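Local coordinates for sialyltransferase 0160 (Photobacterium damselae, PDB 4R84), which transfers sialic acid from a CMP-activated donor to an acceptor sugar, as a bacterial glycosyltransferase of the GT-B structural group, at residues A[290-295]-A[311-316]. Numbering follows the deposited sequence.
Sequences TDYYFL and DYLGSS
Y292 meets the 311-316 segment with both its backbone and its ring. Its N donates to the carbonyl O of S316 at 2.8 Å, an almost straight bond (172° at the hydrogen), with the donor tilted 24° out of the carbonyl plane. The same oxygen receives a weaker C-H contact from CA of D291.

From the tyrosine backbone outward, CB sits near S316 O, and with CG beside the backbone N (chi1 -56°) the ring swings out along the serine and on to L313. CD2 of Y292 lies 3.9 Å from CB of S316; one atom further, CE2 of Y292 touches CD2 of L313 at 3.6 Å, the leucine crossing the tyrosine at about a right angle. CZ barely reaches that same methyl, and OH continues to a hydrogen bond with ND1 of H285. One face of the ring is covered by CG2 of T290, 4.0 Å above the plane over its centre.

L313 divides its two methyls between two aromatic rings. While one serves Y292, CD1 of L313 comes to the edge of the F294 ring, 3.7 Å from CZ of F294 and near the ring plane; Y240 and L243 of helix 237-246 also pack on this phenylalanine. At the other end of the contact, a water accepts from N of T290 and, in one of two conformers of S316, also hydrogen-bonds its OG, a less certain link.

Past L313, the positive phi of G314 takes the chain out of helix 307-313, and S316 leads into strand 317-319, which pairs in parallel with 290-294. The strand-helix-strand order makes this a beta-alpha-beta connection, with L313 packing the helix end on the sheet of a Rossmann-like domain, as expected in a GT-B glycosyltransferase.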
loop_
_atom_site.group_PDB
_atom_site.type_symbol
_atom_site.label_atom_id
_atom_site.label_comp_id
_atom_site.label_asym_id
_atom_site.label_seq_id
_atom_site.Cartn_x
_atom_site.Cartn_y
_atom_site.Cartn_z
ATOM N N THR A 290 11.474 7.690 5.388
ATOM C CA THR A 290 11.044 6.660 4.452
ATOM C C THR A 290 10.801 5.327 5.137
ATOM O O THR A 290 11.616 4.884 5.943
ATOM C CB THR A 290 12.110 6.421 3.351
ATOM O OG1 THR A 290 12.387 7.646 2.667
ATOM C CG2 THR A 290 11.649 5.351 2.342
ATOM N N ASP A 291 9.681 4.698 4.799
ATOM C CA ASP A 291 9.419 3.316 5.177
ATOM C C ASP A 291 9.468 2.460 3.920
ATOM O O ASP A 291 8.833 2.813 2.916
ATOM C CB ASP A 291 8.052 3.168 5.836
ATOM C CG ASP A 291 7.947 3.909 7.148
ATOM O OD1 ASP A 291 8.945 3.965 7.892
ATOM O OD2 ASP A 291 6.852 4.437 7.424
ATOM N N TYR A 292 10.200 1.347 3.980
ATOM C CA TYR A 292 10.180 0.348 2.912
ATOM C C TYR A 292 9.329 -0.814 3.384
ATOM O O TYR A 292 9.731 -1.525 4.308
ATOM C CB TYR A 292 11.584 -0.174 2.585
ATOM C CG TYR A 292 12.623 0.852 2.206
ATOM C CD1 TYR A 292 12.768 1.282 0.886
ATOM C CD2 TYR A 292 13.502 1.343 3.153
ATOM C CE1 TYR A 292 13.752 2.197 0.536
ATOM C CE2 TYR A 292 14.483 2.256 2.818
ATOM C CZ TYR A 292 14.605 2.686 1.512
ATOM O OH TYR A 292 15.581 3.611 1.189
ATOM N N TYR A 293 8.145 -0.990 2.802
ATOM C CA TYR A 293 7.298 -2.103 3.191
ATOM C C TYR A 293 7.641 -3.300 2.332
ATOM O O TYR A 293 7.380 -3.299 1.128
ATOM C CB TYR A 293 5.820 -1.745 3.057
ATOM C CG TYR A 293 5.411 -0.775 4.127
ATOM C CD1 TYR A 293 5.192 -1.207 5.427
ATOM C CD2 TYR A 293 5.295 0.588 3.851
ATOM C CE1 TYR A 293 4.837 -0.321 6.420
ATOM C CE2 TYR A 293 4.947 1.490 4.850
ATOM C CZ TYR A 293 4.722 1.018 6.128
ATOM O OH TYR A 293 4.377 1.875 7.136
ATOM N N PHE A 294 8.222 -4.309 2.975
ATOM C CA PHE A 294 8.587 -5.562 2.322
ATOM C C PHE A 294 7.438 -6.565 2.457
ATOM O O PHE A 294 6.940 -6.782 3.557
ATOM C CB PHE A 294 9.844 -6.158 2.965
ATOM C CG PHE A 294 11.139 -5.515 2.553
ATOM C CD1 PHE A 294 11.499 -4.263 3.041
ATOM C CD2 PHE A 294 12.044 -6.208 1.748
ATOM C CE1 PHE A 294 12.701 -3.686 2.687
ATOM C CE2 PHE A 294 13.251 -5.639 1.394
ATOM C CZ PHE A 294 13.582 -4.373 1.863
ATOM N N LEU A 295 7.017 -7.192 1.363
ATOM C CA LEU A 295 6.064 -8.300 1.484
ATOM C C LEU A 295 6.674 -9.461 2.286
ATOM O O LEU A 295 5.958 -10.163 3.003
ATOM C CB LEU A 295 5.540 -8.742 0.116
ATOM C CG LEU A 295 6.434 -9.116 -1.046
ATOM C CD1 LEU A 295 6.829 -10.583 -0.947
ATOM C CD2 LEU A 295 5.657 -8.859 -2.311
ATOM N N ASP A 311 21.067 -4.230 7.738
ATOM C CA ASP A 311 21.669 -3.269 8.657
ATOM C C ASP A 311 21.627 -1.857 8.089
ATOM O O ASP A 311 21.398 -0.898 8.823
ATOM C CB ASP A 311 23.110 -3.661 8.977
ATOM C CG ASP A 311 23.200 -4.961 9.753
ATOM O OD1 ASP A 311 22.186 -5.354 10.374
ATOM O OD2 ASP A 311 24.281 -5.589 9.742
ATOM N N TYR A 312 21.829 -1.750 6.779
ATOM C CA TYR A 312 21.851 -0.460 6.089
ATOM C C TYR A 312 20.486 0.209 6.104
ATOM O O TYR A 312 20.390 1.431 6.217
ATOM C CB TYR A 312 22.318 -0.635 4.640
ATOM C CG TYR A 312 22.517 0.662 3.885
ATOM C CD1 TYR A 312 23.581 1.500 4.182
ATOM C CD2 TYR A 312 21.634 1.053 2.879
ATOM C CE1 TYR A 312 23.770 2.684 3.501
ATOM C CE2 TYR A 312 21.816 2.234 2.185
ATOM C CZ TYR A 312 22.894 3.048 2.499
ATOM O OH TYR A 312 23.101 4.232 1.826
ATOM N N LEU A 313 19.432 -0.584 5.951
ATOM C CA LEU A 313 18.077 -0.021 5.986
ATOM C C LEU A 313 17.630 0.232 7.412
ATOM O O LEU A 313 16.914 1.205 7.686
ATOM C CB LEU A 313 17.082 -0.958 5.307
ATOM C CG LEU A 313 17.336 -1.251 3.829
ATOM C CD1 LEU A 313 16.267 -2.161 3.263
ATOM C CD2 LEU A 313 17.362 0.058 3.066
ATOM N N GLY A 314 18.049 -0.651 8.315
ATOM C CA GLY A 314 17.713 -0.501 9.718
ATOM C C GLY A 314 16.219 -0.419 9.967
ATOM O O GLY A 314 15.436 -1.222 9.441
ATOM N N SER A 315 15.815 0.569 10.758
ATOM C CA SER A 315 14.423 0.679 11.164
ATOM C C SER A 315 13.496 1.097 10.019
ATOM O O SER A 315 12.278 1.020 10.161
ATOM C CB SER A 315 14.287 1.669 12.318
ATOM O OG SER A 315 14.783 2.945 11.953
ATOM N N SER A 316 14.064 1.524 8.891
ATOM C CA SER A 316 13.257 1.930 7.743
ATOM C C SER A 316 12.631 0.726 7.045
ATOM O O SER A 316 11.629 0.865 6.339
ATOM C CB SER A 316 14.096 2.738 6.751
ATOM O OG SER A 316 14.466 3.995 7.303
HETATM O O HOH W 1 13.847 6.978 7.169
#